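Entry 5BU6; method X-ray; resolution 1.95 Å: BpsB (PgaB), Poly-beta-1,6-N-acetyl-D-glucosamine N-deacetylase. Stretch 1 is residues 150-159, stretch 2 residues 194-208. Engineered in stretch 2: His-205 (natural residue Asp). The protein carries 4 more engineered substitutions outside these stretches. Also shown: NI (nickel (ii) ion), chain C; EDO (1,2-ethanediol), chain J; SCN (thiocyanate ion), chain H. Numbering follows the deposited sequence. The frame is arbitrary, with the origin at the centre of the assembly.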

ATOM      1  N   GLU A 150      -8.714  -5.064   5.637  1.00 33.40           N
ATOM      2  CA  GLU A 150      -7.975  -6.063   4.852  1.00 33.89           C
ATOM      3  C   GLU A 150      -6.499  -5.724   4.963  1.00 36.59           C
ATOM      4  O   GLU A 150      -6.098  -4.590   4.696  1.00 35.45           O
ATOM      5  CB  GLU A 150      -8.407  -6.031   3.388  1.00 35.35           C
ATOM      6  CG  GLU A 150      -7.502  -6.791   2.424  1.00 60.53           C
ATOM      7  CD  GLU A 150      -8.086  -8.134   1.997  1.00 86.58           C
ATOM      8  OE1 GLU A 150      -9.218  -8.460   2.413  1.00 95.61           O
ATOM      9  OE2 GLU A 150      -7.411  -8.864   1.239  1.00 90.87           O
ATOM     10  N   LEU A 151      -5.688  -6.691   5.362  1.00 32.95           N
ATOM     11  CA  LEU A 151      -4.247  -6.465   5.431  1.00 29.56           C
ATOM     12  C   LEU A 151      -3.627  -6.803   4.083  1.00 27.46           C
ATOM     13  O   LEU A 151      -4.003  -7.786   3.422  1.00 31.04           O
ATOM     14  CB  LEU A 151      -3.614  -7.306   6.540  1.00 33.90           C
ATOM     15  CG  LEU A 151      -4.000  -6.996   7.986  1.00 38.25           C
ATOM     16  CD1 LEU A 151      -3.134  -7.816   8.955  1.00 34.79           C
ATOM     17  CD2 LEU A 151      -3.896  -5.515   8.286  1.00 38.80           C
ATOM     18  N   ALA A 152      -2.679  -5.976   3.677  1.00 27.95           N
ATOM     19  CA  ALA A 152      -1.974  -6.160   2.426  1.00 28.94           C
ATOM     20  C   ALA A 152      -0.482  -6.015   2.672  1.00 29.05           C
ATOM     21  O   ALA A 152      -0.074  -5.457   3.681  1.00 32.04           O
ATOM     22  CB  ALA A 152      -2.443  -5.124   1.392  1.00 28.86           C
ATOM     23  N   SER A 153       0.324  -6.512   1.746  1.00 31.62           N
ATOM     24  CA  SER A 153       1.757  -6.255   1.773  1.00 30.60           C
ATOM     25  C   SER A 153       2.059  -4.880   1.189  1.00 32.66           C
ATOM     26  O   SER A 153       1.530  -4.521   0.135  1.00 26.77           O
ATOM     27  CB  SER A 153       2.511  -7.332   0.996  1.00 31.42           C
ATOM     28  OG  SER A 153       3.897  -7.071   0.920  1.00 30.91           O
ATOM     29  N   HIS A 154       2.918  -4.128   1.878  1.00 28.92           N
ATOM     30  CA  HIS A 154       3.557  -2.937   1.300  1.00 32.12           C
ATOM     31  C   HIS A 154       5.029  -3.250   1.046  1.00 34.67           C
ATOM     32  O   HIS A 154       5.870  -2.358   1.097  1.00 35.80           O
ATOM     33  CB  HIS A 154       3.400  -1.726   2.238  1.00 30.81           C
ATOM     34  CG  HIS A 154       3.424  -0.408   1.538  1.00 26.99           C
ATOM     35  ND1 HIS A 154       3.254  -0.284   0.173  1.00 28.34           N
ATOM     36  CD2 HIS A 154       3.608   0.848   2.011  1.00 28.89           C
ATOM     37  CE1 HIS A 154       3.341   0.993  -0.166  1.00 31.43           C
ATOM     38  NE2 HIS A 154       3.535   1.701   0.934  1.00 24.78           N
ATOM     39  N   SER A 155       5.293  -4.529   0.760  1.00 33.82           N
ATOM     40  CA  SER A 155       6.620  -5.166   0.599  1.00 33.47           C
ATOM     41  C   SER A 155       7.240  -5.470   1.968  1.00 34.41           C
ATOM     42  O   SER A 155       6.732  -5.044   2.993  1.00 34.05           O
ATOM     43  CB  SER A 155       7.598  -4.328  -0.243  1.00 29.64           C
ATOM     44  OG  SER A 155       8.234  -3.319   0.537  1.00 31.82           O
ATOM     45  N   HIS A 156       8.317  -6.243   1.970  1.00 35.41           N
ATOM     46  CA  HIS A 156       9.122  -6.445   3.177  1.00 36.83           C
ATOM     47  C   HIS A 156      10.111  -5.293   3.292  1.00 33.52           C
ATOM     48  O   HIS A 156      10.042  -4.511   4.213  1.00 31.17           O
ATOM     49  CB  HIS A 156       9.860  -7.794   3.149  1.00 38.65           C
ATOM     50  CG  HIS A 156      10.682  -8.067   4.376  1.00 32.00           C
ATOM     51  ND1 HIS A 156      10.139  -8.118   5.640  1.00 29.87           N
ATOM     52  CD2 HIS A 156      12.008  -8.296   4.527  1.00 37.86           C
ATOM     53  CE1 HIS A 156      11.093  -8.372   6.518  1.00 31.13           C
ATOM     54  NE2 HIS A 156      12.241  -8.479   5.869  1.00 38.44           N
ATOM     55  N   ASN A 157      11.008  -5.184   2.329  1.00 32.31           N
ATOM     56  CA  ASN A 157      12.022  -4.139   2.358  1.00 37.91           C
ATOM     57  C   ASN A 157      12.206  -3.483   0.990  1.00 35.24           C
ATOM     58  O   ASN A 157      13.312  -3.274   0.539  1.00 41.45           O
ATOM     59  CB  ASN A 157      13.345  -4.721   2.860  1.00 38.92           C
ATOM     60  CG  ASN A 157      14.359  -3.661   3.221  1.00 42.54           C
ATOM     61  OD1 ASN A 157      14.008  -2.506   3.504  1.00 41.10           O
ATOM     62  ND2 ASN A 157      15.629  -4.044   3.204  1.00 44.63           N
ATOM     63  N   LEU A 158      11.110  -3.175   0.306  1.00 33.26           N
ATOM     64  CA  LEU A 158      11.233  -2.489  -0.983  1.00 34.59           C
ATOM     65  C   LEU A 158      10.784  -1.041  -0.881  1.00 31.55           C
ATOM     66  O   LEU A 158      10.691  -0.349  -1.893  1.00 36.86           O
ATOM     67  CB  LEU A 158      10.414  -3.202  -2.051  1.00 38.55           C
ATOM     68  CG  LEU A 158      10.837  -4.647  -2.297  1.00 35.53           C
ATOM     69  CD1 LEU A 158       9.902  -5.246  -3.318  1.00 40.17           C
ATOM     70  CD2 LEU A 158      12.275  -4.737  -2.764  1.00 35.75           C
ATOM     71  N   HIS A 159      10.487  -0.591   0.333  1.00 31.62           N
ATOM     72  CA  HIS A 159       9.975   0.769   0.521  1.00 32.13           C
ATOM     73  C   HIS A 159      11.145   1.737   0.726  1.00 40.89           C
ATOM     74  O   HIS A 159      11.229   2.437   1.739  1.00 36.58           O
ATOM     75  CB  HIS A 159       8.988   0.800   1.703  1.00 29.95           C
ATOM     76  CG  HIS A 159       7.975   1.906   1.617  1.00 30.68           C
ATOM     77  ND1 HIS A 159       8.326   3.230   1.482  1.00 34.47           N
ATOM     78  CD2 HIS A 159       6.625   1.886   1.677  1.00 33.95           C
ATOM     79  CE1 HIS A 159       7.239   3.977   1.441  1.00 38.65           C
ATOM     80  NE2 HIS A 159       6.190   3.186   1.555  1.00 33.47           N
ATOM     81  N   ALA A 194      14.707 -12.946  -8.089  1.00 45.06           N
ATOM     82  CA  ALA A 194      14.871 -13.643  -6.808  1.00 48.56           C
ATOM     83  C   ALA A 194      14.732 -12.693  -5.613  1.00 50.58           C
ATOM     84  O   ALA A 194      14.047 -13.007  -4.632  1.00 41.42           O
ATOM     85  CB  ALA A 194      16.207 -14.350  -6.763  1.00 51.25           C
ATOM     86  N   ARG A 195      15.378 -11.532  -5.689  1.00 46.39           N
ATOM     87  CA  ARG A 195      15.291 -10.565  -4.599  1.00 40.37           C
ATOM     88  C   ARG A 195      13.849 -10.113  -4.389  1.00 37.74           C
ATOM     89  O   ARG A 195      13.344 -10.142  -3.260  1.00 39.94           O
ATOM     90  CB  ARG A 195      16.210  -9.363  -4.865  1.00 48.65           C
ATOM     91  CG  ARG A 195      16.165  -8.261  -3.800  1.00 47.91           C
ATOM     92  CD  ARG A 195      17.274  -7.208  -4.022  1.00 51.23           C
ATOM     93  NE  ARG A 195      17.178  -6.550  -5.330  1.00 46.66           N
ATOM     94  CZ  ARG A 195      16.335  -5.557  -5.606  1.00 46.18           C
ATOM     95  NH1 ARG A 195      15.523  -5.095  -4.669  1.00 38.56           N
ATOM     96  NH2 ARG A 195      16.308  -5.019  -6.817  1.00 49.70           N
ATOM     97  N   VAL A 196      13.168  -9.708  -5.459  1.00 40.15           N
ATOM     98  CA  VAL A 196      11.788  -9.257  -5.314  1.00 39.55           C
ATOM     99  C   VAL A 196      10.869 -10.395  -4.851  1.00 35.95           C
ATOM    100  O   VAL A 196      10.008 -10.185  -3.996  1.00 38.86           O
ATOM    101  CB  VAL A 196      11.235  -8.667  -6.618  1.00 39.80           C
ATOM    102  CG1 VAL A 196       9.779  -8.321  -6.460  1.00 39.89           C
ATOM    103  CG2 VAL A 196      12.050  -7.437  -7.034  1.00 34.96           C
ATOM    104  N   ARG A 197      11.050 -11.597  -5.402  1.00 37.65           N
ATOM    105  CA  ARG A 197      10.239 -12.740  -4.959  1.00 37.09           C
ATOM    106  C   ARG A 197      10.370 -13.047  -3.472  1.00 39.72           C
ATOM    107  O   ARG A 197       9.372 -13.185  -2.774  1.00 37.05           O
ATOM    108  CB  ARG A 197      10.593 -14.004  -5.741  1.00 40.36           C
ATOM    109  CG  ARG A 197       9.494 -15.053  -5.665  1.00 44.92           C
ATOM    110  CD  ARG A 197       9.901 -16.332  -6.376  1.00 48.85           C
ATOM    111  NE  ARG A 197      10.018 -16.164  -7.821  1.00 49.64           N
ATOM    112  CZ  ARG A 197      11.170 -16.051  -8.474  1.00 52.94           C
ATOM    113  NH1 ARG A 197      12.314 -16.079  -7.809  1.00 58.35           N
ATOM    114  NH2 ARG A 197      11.179 -15.913  -9.796  1.00 49.09           N
ATOM    115  N   GLN A 198      11.608 -13.163  -3.000  1.00 36.89           N
ATOM    116  CA  GLN A 198      11.866 -13.437  -1.593  1.00 43.90           C
ATOM    117  C   GLN A 198      11.283 -12.348  -0.707  1.00 42.03           C
ATOM    118  O   GLN A 198      10.718 -12.643   0.342  1.00 41.36           O
ATOM    119  CB  GLN A 198      13.370 -13.576  -1.342  1.00 50.53           C
ATOM    120  CG  GLN A 198      13.743 -13.924   0.090  1.00 60.93           C
ATOM    121  CD  GLN A 198      13.534 -15.393   0.423  1.00 77.47           C
ATOM    122  OE1 GLN A 198      12.401 -15.862   0.552  1.00 83.31           O
ATOM    123  NE2 GLN A 198      14.633 -16.126   0.573  1.00 84.96           N
ATOM    124  N   ASP A 199      11.398 -11.095  -1.142  1.00 41.82           N
ATOM    125  CA  ASP A 199      10.796  -9.983  -0.412  1.00 37.52           C
ATOM    126  C   ASP A 199       9.288 -10.164  -0.239  1.00 40.91           C
ATOM    127  O   ASP A 199       8.778 -10.080   0.871  1.00 42.37           O
ATOM    128  CB  ASP A 199      11.067  -8.662  -1.124  1.00 37.96           C
ATOM    129  CG  ASP A 199      10.648  -7.467  -0.295  1.00 49.62           C
ATOM    130  OD1 ASP A 199       9.433  -7.157  -0.277  1.00 45.75           O
ATOM    131  OD2 ASP A 199      11.528  -6.845   0.342  1.00 52.40           O
ATOM    132  N   LEU A 200       8.574 -10.408  -1.336  1.00 33.82           N
ATOM    133  CA  LEU A 200       7.123 -10.542  -1.240  1.00 30.24           C
ATOM    134  C   LEU A 200       6.743 -11.761  -0.401  1.00 34.54           C
ATOM    135  O   LEU A 200       5.808 -11.699   0.404  1.00 38.36           O
ATOM    136  CB  LEU A 200       6.492 -10.638  -2.638  1.00 33.51           C
ATOM    137  CG  LEU A 200       6.730  -9.412  -3.521  1.00 41.32           C
ATOM    138  CD1 LEU A 200       6.030  -9.532  -4.868  1.00 38.81           C
ATOM    139  CD2 LEU A 200       6.296  -8.157  -2.796  1.00 39.94           C
ATOM    140  N   LYS A 201       7.453 -12.870  -0.610  1.00 35.21           N
ATOM    141  CA  LYS A 201       7.189 -14.104   0.125  1.00 33.51           C
ATOM    142  C   LYS A 201       7.380 -13.883   1.628  1.00 35.47           C
ATOM    143  O   LYS A 201       6.556 -14.295   2.443  1.00 32.23           O
ATOM    144  CB  LYS A 201       8.111 -15.233  -0.349  1.00 40.99           C
ATOM    145  CG  LYS A 201       7.735 -16.614   0.186  1.00 49.62           C
ATOM    146  CD  LYS A 201       8.906 -17.598   0.114  1.00 68.47           C
ATOM    147  CE  LYS A 201       9.595 -17.596  -1.249  1.00 81.86           C
ATOM    148  NZ  LYS A 201       8.813 -18.290  -2.316  1.00 89.94           N
ATOM    149  N   THR A 202       8.478 -13.233   1.989  1.00 34.08           N
ATOM    150  CA  THR A 202       8.724 -12.896   3.385  1.00 33.82           C
ATOM    151  C   THR A 202       7.606 -12.041   3.999  1.00 31.40           C
ATOM    152  O   THR A 202       7.146 -12.337   5.107  1.00 33.23           O
ATOM    153  CB  THR A 202      10.085 -12.182   3.542  1.00 36.49           C
ATOM    154  OG1 THR A 202      11.119 -13.046   3.064  1.00 38.31           O
ATOM    155  CG2 THR A 202      10.376 -11.847   5.009  1.00 37.46           C
ATOM    156  N   SER A 203       7.153 -10.999   3.299  1.00 32.21           N
ATOM    157  CA  SER A 203       6.104 -10.146   3.866  1.00 30.78           C
ATOM    158  C   SER A 203       4.803 -10.921   4.075  1.00 33.52           C
ATOM    159  O   SER A 203       4.129 -10.750   5.095  1.00 31.69           O
ATOM    160  CB  SER A 203       5.845  -8.905   2.979  1.00 34.52           C
ATOM    161  OG  SER A 203       5.188  -9.263   1.777  1.00 41.07           O
ATOM    162  N   ALA A 204       4.454 -11.802   3.138  1.00 31.66           N
ATOM    163  CA  ALA A 204       3.241 -12.612   3.313  1.00 30.68           C
ATOM    164  C   ALA A 204       3.389 -13.624   4.472  1.00 30.13           C
ATOM    165  O   ALA A 204       2.462 -13.827   5.266  1.00 33.49           O
ATOM    166  CB  ALA A 204       2.885 -13.339   2.016  1.00 31.29           C
ATOM    167  N   HIS A 205       4.553 -14.239   4.592  1.00 31.93           N
ATOM    168  CA  HIS A 205       4.759 -15.149   5.711  1.00 37.00           C
ATOM    169  C   HIS A 205       4.704 -14.410   7.059  1.00 35.64           C
ATOM    170  O   HIS A 205       4.064 -14.879   8.000  1.00 33.46           O
ATOM    171  CB  HIS A 205       6.074 -15.897   5.570  1.00 42.18           C
ATOM    172  CG  HIS A 205       6.588 -16.432   6.867  1.00 50.29           C
ATOM    173  ND1 HIS A 205       6.127 -17.606   7.424  1.00 50.47           N
ATOM    174  CD2 HIS A 205       7.491 -15.928   7.742  1.00 44.39           C
ATOM    175  CE1 HIS A 205       6.739 -17.812   8.575  1.00 48.90           C
ATOM    176  NE2 HIS A 205       7.572 -16.810   8.790  1.00 48.55           N
ATOM    177  N   LEU A 206       5.365 -13.260   7.151  1.00 33.47           N
ATOM    178  CA  LEU A 206       5.379 -12.531   8.420  1.00 32.89           C
ATOM    179  C   LEU A 206       3.965 -12.124   8.829  1.00 29.77           C
ATOM    180  O   LEU A 206       3.601 -12.238   9.999  1.00 32.53           O
ATOM    181  CB  LEU A 206       6.282 -11.296   8.338  1.00 31.39           C
ATOM    182  CG  LEU A 206       7.774 -11.649   8.352  1.00 32.16           C
ATOM    183  CD1 LEU A 206       8.604 -10.405   8.084  1.00 34.25           C
ATOM    184  CD2 LEU A 206       8.174 -12.310   9.677  1.00 38.36           C
ATOM    185  N   ILE A 207       3.172 -11.652   7.863  1.00 26.82           N
ATOM    186  CA  ILE A 207       1.807 -11.244   8.162  1.00 27.13           C
ATOM    187  C   ILE A 207       0.956 -12.415   8.620  1.00 30.59           C
ATOM    188  O   ILE A 207       0.283 -12.334   9.656  1.00 32.95           O
ATOM    189  CB  ILE A 207       1.152 -10.535   6.949  1.00 34.92           C
ATOM    190  CG1 ILE A 207       1.836  -9.176   6.713  1.00 35.38           C
ATOM    191  CG2 ILE A 207      -0.336 -10.343   7.176  1.00 29.48           C
ATOM    192  CD1 ILE A 207       1.478  -8.523   5.369  1.00 35.02           C
ATOM    193  N   ARG A 208       1.008 -13.526   7.891  1.00 31.86           N
ATOM    194  CA  ARG A 208       0.297 -14.710   8.355  1.00 29.10           C
ATOM    195  C   ARG A 208       0.768 -15.208   9.718  1.00 30.58           C
ATOM    196  O   ARG A 208      -0.056 -15.570  10.553  1.00 31.88           O
ATOM    197  CB  ARG A 208       0.411 -15.856   7.344  1.00 37.18           C
ATOM    198  CG  ARG A 208      -0.539 -16.992   7.689  1.00 43.35           C
ATOM    199  CD  ARG A 208      -0.491 -18.136   6.713  1.00 52.94           C
ATOM    200  NE  ARG A 208      -1.546 -19.090   7.029  1.00 62.94           N
ATOM    201  CZ  ARG A 208      -1.617 -20.320   6.534  1.00 82.12           C
ATOM    202  NH1 ARG A 208      -2.618 -21.115   6.886  1.00 90.99           N
ATOM    203  NH2 ARG A 208      -0.690 -20.756   5.690  1.00 87.44           N
TER
HETATM  204 NI    NI C 401       4.188   3.733   1.459  1.00 34.40          NI
HETATM  205  C1  EDO J 408     -11.995  -7.118   4.738  1.00 49.41           C
HETATM  206  O1  EDO J 408     -12.427  -5.753   4.737  1.00 44.47           O
HETATM  207  C2  EDO J 408     -12.522  -7.824   3.486  1.00 50.51           C
HETATM  208  O2  EDO J 408     -11.793  -7.441   2.307  1.00 38.68           O
HETATM  209  S   SCN H 406       8.977 -15.362  13.801  1.00 88.95           S
HETATM  210  C   SCN H 406       8.867 -16.271  12.238  1.00 69.56           C
HETATM  211  N   SCN H 406       8.797 -16.841  11.265  1.00 66.56           N
HETATM  212  O   HOH W   1       2.187   4.450   1.472  1.00 43.40           O
HETATM  213  O   HOH W   2       4.607   5.809   1.923  1.00 33.61           O

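The strand 150-153 runs nearly antiparallel to the helix 194-208 (151° between their directions, axes 8.7 Å apart at closest), and the loop after it draws closer, His-156 CA lying 4.8 Å from Ser-203 CA. Asp-199 anchors that loop. Its carboxylate accepts two successive backbone amides, His-156 N to Asp-199 OD1 at 2.7 Å and Asn-157 N to Asp-199 OD2 at 2.6 Å, both nearly straight, so each carboxylate oxygen takes one loop NH. A hydroxyl relay joins strand to helix: Ser-153 OG donates to Ser-203 OG (2.7 Å), which in turn donates to Leu-200 O (2.9 Å), while Ser-153 OG accepts from Ser-155 N (2.9 Å). Ser-155 OG braces the loop internally, donating to His-154 O (2.6 Å) and accepting from Leu-158 N (2.9 Å). Thr-202 OG1 donates to Gln-198 O (2.8 Å), and Thr-202 CG2 sits over one face of the His-156 ring, 3.7 Å from the ring centroid in a CH-pi contact; His-156 ND1 is hydrogen-bonded elsewhere in the structure. Apolar contacts flank this polar centre: Leu-151 CD1 meets Ile-207 CG2 at 4.2 Å, and Leu-158 CD1 meets Val-196 CG1 at 4.4 Å. The CA-to-CB bond of His-154 points away from the helix, and its NE2 binds nickel (2.2 Å from NI).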